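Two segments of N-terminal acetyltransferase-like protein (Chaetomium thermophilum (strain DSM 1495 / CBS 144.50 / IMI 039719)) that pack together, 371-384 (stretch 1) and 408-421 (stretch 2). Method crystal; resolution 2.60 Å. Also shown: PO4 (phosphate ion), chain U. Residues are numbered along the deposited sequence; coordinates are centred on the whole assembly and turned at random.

Stretch 1, residues 371-384: KGAALYYLAQHYNY
Stretch 2, residues 408-421: VDFHMTKARIFKHQ

A helix that enters from earlier in the chain and covers 371-381 runs nearly parallel to helix 408-421, their N-to-C directions 19° apart and their axes 10.5 Å apart at closest approach. Nearest CA atoms set the register: Tyr376 with Phe410 at 6.8 Å, Gln380 with Thr413 at 7.0 Å, Asn383 with Ile417 at 6.2 Å.

Gly372 opens the contact without a side chain; its O lies 3.8 Å from Phe410 CZ, while also accepting the helical bond from Tyr376 N. One turn on, Tyr376 (chi1 t, chi2 61°) points toward the partner helix. Its CD1 sits 3.4 Å from CD1 of Phe410 (chi1 m, chi2 2°), the rings oblique, centroids 5.0 Å apart and planes at 32°. The same side chain thus packs an apolar ring and carries a hydroxyl onward: Tyr376 OH hydrogen-bonds Thr413 OG1 (chi1 m) at 2.9 Å, giving each of these buried residues' hydroxyls a partner; either could be the donor.

Ala379 points toward the partner helix, its CB 4.3 Å from Thr413 CG2. Gln380 (m, t, chi3 -64°) starts sideways, yet its CG comes within 3.7 Å of Thr413 OG1.

Asn383 (phi/psi -94/-24, chi1 t, chi2 28°) places OD1 2.8 Å from His420 ND1, which donates at 160°. Asn383 OD1 also lies 3.5 Å from Ile417 CG1, and Asn383 ND2 lies 3.5 Å from Arg416 CG.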

# COMPACT_ATOMS: atom_id res chain seq x y z
N LYS A 371 -23.73 -16.39 26.84
CA LYS A 371 -24.59 -17.29 26.07
C LYS A 371 -24.77 -16.81 24.64
O LYS A 371 -24.76 -17.61 23.71
CB LYS A 371 -25.97 -17.43 26.73
CG LYS A 371 -26.95 -18.22 25.88
CD LYS A 371 -28.14 -18.71 26.69
CE LYS A 371 -28.99 -19.70 25.89
NZ LYS A 371 -30.10 -20.29 26.69
N GLY A 372 -24.94 -15.51 24.47
CA GLY A 372 -24.96 -14.91 23.15
C GLY A 372 -23.67 -15.20 22.40
O GLY A 372 -23.69 -15.58 21.24
N ALA A 373 -22.55 -15.05 23.10
CA ALA A 373 -21.24 -15.18 22.46
C ALA A 373 -20.97 -16.61 21.97
O ALA A 373 -20.40 -16.80 20.90
CB ALA A 373 -20.12 -14.70 23.43
N ALA A 374 -21.40 -17.61 22.73
CA ALA A 374 -21.26 -19.00 22.30
C ALA A 374 -22.22 -19.33 21.16
O ALA A 374 -21.85 -20.01 20.22
CB ALA A 374 -21.49 -19.95 23.47
N LEU A 375 -23.46 -18.85 21.25
CA LEU A 375 -24.42 -19.13 20.18
C LEU A 375 -23.93 -18.46 18.90
O LEU A 375 -24.02 -19.03 17.81
CB LEU A 375 -25.83 -18.64 20.56
CG LEU A 375 -26.58 -19.40 21.67
CD1 LEU A 375 -27.86 -18.66 22.03
CD2 LEU A 375 -26.91 -20.84 21.27
N TYR A 376 -23.39 -17.25 19.04
CA TYR A 376 -22.85 -16.52 17.90
C TYR A 376 -21.62 -17.21 17.31
O TYR A 376 -21.41 -17.15 16.09
CB TYR A 376 -22.48 -15.10 18.31
CG TYR A 376 -22.01 -14.25 17.15
CD1 TYR A 376 -22.84 -14.00 16.07
CD2 TYR A 376 -20.74 -13.69 17.15
CE1 TYR A 376 -22.41 -13.21 15.02
CE2 TYR A 376 -20.31 -12.91 16.10
CZ TYR A 376 -21.15 -12.67 15.04
OH TYR A 376 -20.72 -11.89 13.99
N TYR A 377 -20.81 -17.83 18.16
CA TYR A 377 -19.64 -18.56 17.68
C TYR A 377 -20.11 -19.74 16.84
O TYR A 377 -19.55 -20.04 15.78
CB TYR A 377 -18.76 -19.06 18.83
CG TYR A 377 -17.51 -19.79 18.35
CD1 TYR A 377 -17.57 -21.13 17.95
CD2 TYR A 377 -16.29 -19.15 18.28
CE1 TYR A 377 -16.43 -21.80 17.52
CE2 TYR A 377 -15.15 -19.80 17.85
CZ TYR A 377 -15.23 -21.12 17.47
OH TYR A 377 -14.08 -21.76 17.04
N LEU A 378 -21.13 -20.42 17.34
CA LEU A 378 -21.63 -21.59 16.65
C LEU A 378 -22.28 -21.18 15.33
O LEU A 378 -22.21 -21.91 14.34
CB LEU A 378 -22.61 -22.34 17.54
CG LEU A 378 -21.93 -23.16 18.63
CD1 LEU A 378 -22.90 -23.50 19.75
CD2 LEU A 378 -21.32 -24.42 18.03
N ALA A 379 -22.89 -20.00 15.30
CA ALA A 379 -23.55 -19.52 14.09
C ALA A 379 -22.52 -19.35 13.01
O ALA A 379 -22.72 -19.75 11.86
CB ALA A 379 -24.26 -18.21 14.35
N GLN A 380 -21.39 -18.78 13.39
CA GLN A 380 -20.32 -18.51 12.45
C GLN A 380 -19.58 -19.78 12.05
O GLN A 380 -19.19 -19.92 10.90
CB GLN A 380 -19.37 -17.48 13.05
CG GLN A 380 -19.96 -16.11 12.98
CD GLN A 380 -19.02 -15.07 13.48
OE1 GLN A 380 -18.64 -15.05 14.65
NE2 GLN A 380 -18.62 -14.18 12.59
N HIS A 381 -19.40 -20.68 13.01
CA HIS A 381 -18.78 -21.98 12.74
C HIS A 381 -19.45 -22.65 11.55
O HIS A 381 -18.80 -23.03 10.58
CB HIS A 381 -18.87 -22.88 13.97
CG HIS A 381 -18.23 -24.23 13.79
ND1 HIS A 381 -16.94 -24.51 14.18
CD2 HIS A 381 -18.73 -25.39 13.28
CE1 HIS A 381 -16.66 -25.77 13.92
NE2 HIS A 381 -17.72 -26.32 13.37
N TYR A 382 -20.77 -22.77 11.63
CA TYR A 382 -21.52 -23.50 10.63
C TYR A 382 -21.84 -22.66 9.40
O TYR A 382 -22.44 -23.14 8.45
CB TYR A 382 -22.78 -24.05 11.26
CG TYR A 382 -22.45 -25.16 12.22
CD1 TYR A 382 -22.05 -26.41 11.76
CD2 TYR A 382 -22.51 -24.95 13.59
CE1 TYR A 382 -21.74 -27.43 12.63
CE2 TYR A 382 -22.20 -25.96 14.47
CZ TYR A 382 -21.81 -27.20 13.98
OH TYR A 382 -21.50 -28.21 14.86
N ASN A 383 -21.41 -21.40 9.42
CA ASN A 383 -21.50 -20.56 8.24
C ASN A 383 -20.18 -20.61 7.46
O ASN A 383 -20.14 -20.38 6.25
CB ASN A 383 -21.84 -19.14 8.63
CG ASN A 383 -22.32 -18.31 7.46
OD1 ASN A 383 -22.88 -18.85 6.50
ND2 ASN A 383 -22.09 -17.01 7.53
N TYR A 384 -19.11 -20.94 8.16
CA TYR A 384 -17.77 -20.99 7.59
C TYR A 384 -17.66 -22.14 6.57
O TYR A 384 -18.18 -23.23 6.78
CB TYR A 384 -16.73 -21.13 8.70
CG TYR A 384 -15.32 -20.83 8.28
CD1 TYR A 384 -14.98 -19.57 7.80
CD2 TYR A 384 -14.33 -21.78 8.37
CE1 TYR A 384 -13.68 -19.28 7.42
CE2 TYR A 384 -13.03 -21.50 7.99
CZ TYR A 384 -12.72 -20.25 7.52
OH TYR A 384 -11.43 -19.96 7.14
N VAL A 408 -26.11 -5.86 16.33
CA VAL A 408 -25.69 -5.63 14.95
C VAL A 408 -24.95 -6.83 14.35
O VAL A 408 -25.25 -7.26 13.23
CB VAL A 408 -24.79 -4.38 14.83
CG1 VAL A 408 -24.20 -4.26 13.45
CG2 VAL A 408 -25.59 -3.11 15.19
N ASP A 409 -23.98 -7.38 15.08
CA ASP A 409 -23.18 -8.49 14.56
C ASP A 409 -23.99 -9.74 14.34
O ASP A 409 -23.74 -10.51 13.42
CB ASP A 409 -22.02 -8.81 15.49
CG ASP A 409 -21.04 -7.69 15.58
OD1 ASP A 409 -20.68 -7.15 14.52
OD2 ASP A 409 -20.64 -7.35 16.71
N PHE A 410 -24.96 -9.96 15.21
CA PHE A 410 -25.85 -11.10 15.05
C PHE A 410 -26.57 -11.00 13.70
O PHE A 410 -26.50 -11.92 12.90
CB PHE A 410 -26.83 -11.19 16.21
CG PHE A 410 -26.19 -11.57 17.52
CD1 PHE A 410 -24.81 -11.76 17.61
CD2 PHE A 410 -26.95 -11.73 18.66
CE1 PHE A 410 -24.20 -12.11 18.81
CE2 PHE A 410 -26.36 -12.08 19.87
CZ PHE A 410 -24.98 -12.27 19.94
N HIS A 411 -27.22 -9.87 13.42
CA HIS A 411 -27.95 -9.74 12.16
C HIS A 411 -27.02 -9.75 10.95
O HIS A 411 -27.40 -10.22 9.88
CB HIS A 411 -28.80 -8.46 12.17
CG HIS A 411 -29.92 -8.48 13.16
ND1 HIS A 411 -31.15 -9.04 12.87
CD2 HIS A 411 -29.99 -8.04 14.43
CE1 HIS A 411 -31.93 -8.93 13.93
NE2 HIS A 411 -31.25 -8.32 14.89
N MET A 412 -25.80 -9.25 11.13
CA MET A 412 -24.81 -9.21 10.06
C MET A 412 -24.47 -10.61 9.59
O MET A 412 -24.45 -10.89 8.40
CB MET A 412 -23.54 -8.50 10.53
CG MET A 412 -22.47 -8.48 9.50
SD MET A 412 -21.00 -7.53 9.97
CE MET A 412 -20.61 -8.20 11.58
N THR A 413 -24.23 -11.50 10.55
CA THR A 413 -23.94 -12.89 10.26
C THR A 413 -25.14 -13.57 9.59
O THR A 413 -24.98 -14.38 8.68
CB THR A 413 -23.56 -13.66 11.54
OG1 THR A 413 -22.21 -13.33 11.90
CG2 THR A 413 -23.63 -15.16 11.32
N LYS A 414 -26.34 -13.23 10.06
CA LYS A 414 -27.55 -13.79 9.50
C LYS A 414 -27.66 -13.52 8.01
O LYS A 414 -27.90 -14.44 7.21
CB LYS A 414 -28.77 -13.22 10.21
CG LYS A 414 -30.05 -13.89 9.80
CD LYS A 414 -31.17 -13.47 10.69
CE LYS A 414 -32.37 -13.10 9.87
NZ LYS A 414 -33.56 -13.09 10.75
N ALA A 415 -27.50 -12.25 7.64
CA ALA A 415 -27.45 -11.84 6.24
C ALA A 415 -26.43 -12.64 5.44
O ALA A 415 -26.66 -12.96 4.27
CB ALA A 415 -27.12 -10.33 6.15
N ARG A 416 -25.29 -12.96 6.05
CA ARG A 416 -24.21 -13.64 5.34
C ARG A 416 -24.60 -15.08 5.05
O ARG A 416 -24.18 -15.66 4.05
CB ARG A 416 -22.92 -13.59 6.16
CG ARG A 416 -21.72 -14.21 5.47
CD ARG A 416 -20.45 -14.05 6.30
NE ARG A 416 -19.95 -12.67 6.30
CZ ARG A 416 -20.13 -11.80 7.29
NH1 ARG A 416 -20.81 -12.15 8.38
NH2 ARG A 416 -19.63 -10.57 7.19
N ILE A 417 -25.43 -15.66 5.92
CA ILE A 417 -25.93 -17.01 5.72
C ILE A 417 -26.88 -17.02 4.53
O ILE A 417 -26.82 -17.91 3.65
CB ILE A 417 -26.63 -17.52 7.00
CG1 ILE A 417 -25.63 -17.50 8.16
CG2 ILE A 417 -27.18 -18.92 6.80
CD1 ILE A 417 -26.18 -18.00 9.47
N PHE A 418 -27.75 -16.01 4.48
CA PHE A 418 -28.64 -15.84 3.33
C PHE A 418 -27.83 -15.73 2.06
O PHE A 418 -28.10 -16.44 1.09
CB PHE A 418 -29.52 -14.61 3.50
CG PHE A 418 -30.57 -14.76 4.54
CD1 PHE A 418 -31.09 -16.01 4.83
CD2 PHE A 418 -31.05 -13.66 5.23
CE1 PHE A 418 -32.07 -16.16 5.79
CE2 PHE A 418 -32.02 -13.80 6.20
CZ PHE A 418 -32.53 -15.05 6.48
N LYS A 419 -26.84 -14.85 2.07
CA LYS A 419 -25.90 -14.75 0.96
C LYS A 419 -25.42 -16.13 0.51
O LYS A 419 -25.52 -16.47 -0.67
CB LYS A 419 -24.69 -13.88 1.34
CG LYS A 419 -23.83 -13.50 0.14
CD LYS A 419 -22.49 -12.93 0.53
CE LYS A 419 -21.47 -14.04 0.71
NZ LYS A 419 -20.14 -13.53 1.18
N HIS A 420 -24.92 -16.93 1.45
CA HIS A 420 -24.42 -18.27 1.11
C HIS A 420 -25.54 -19.18 0.63
O HIS A 420 -25.30 -20.07 -0.18
CB HIS A 420 -23.72 -18.90 2.30
CG HIS A 420 -22.44 -18.22 2.68
ND1 HIS A 420 -22.01 -18.12 3.99
CD2 HIS A 420 -21.50 -17.61 1.93
CE1 HIS A 420 -20.86 -17.47 4.03
NE2 HIS A 420 -20.53 -17.15 2.79
N GLN A 421 -26.75 -18.97 1.14
CA GLN A 421 -27.91 -19.73 0.64
C GLN A 421 -28.30 -19.29 -0.77
O GLN A 421 -29.06 -19.98 -1.46
CB GLN A 421 -29.10 -19.59 1.58
CG GLN A 421 -28.94 -20.40 2.86
CD GLN A 421 -30.08 -20.19 3.84
OE1 GLN A 421 -30.79 -19.19 3.77
NE2 GLN A 421 -30.24 -21.12 4.77
P PO4 U . -18.74 -10.57 3.40
O1 PO4 U . -20.23 -10.79 3.43
O2 PO4 U . -18.11 -11.70 2.62
O3 PO4 U . -18.41 -9.26 2.72
O4 PO4 U . -18.22 -10.54 4.81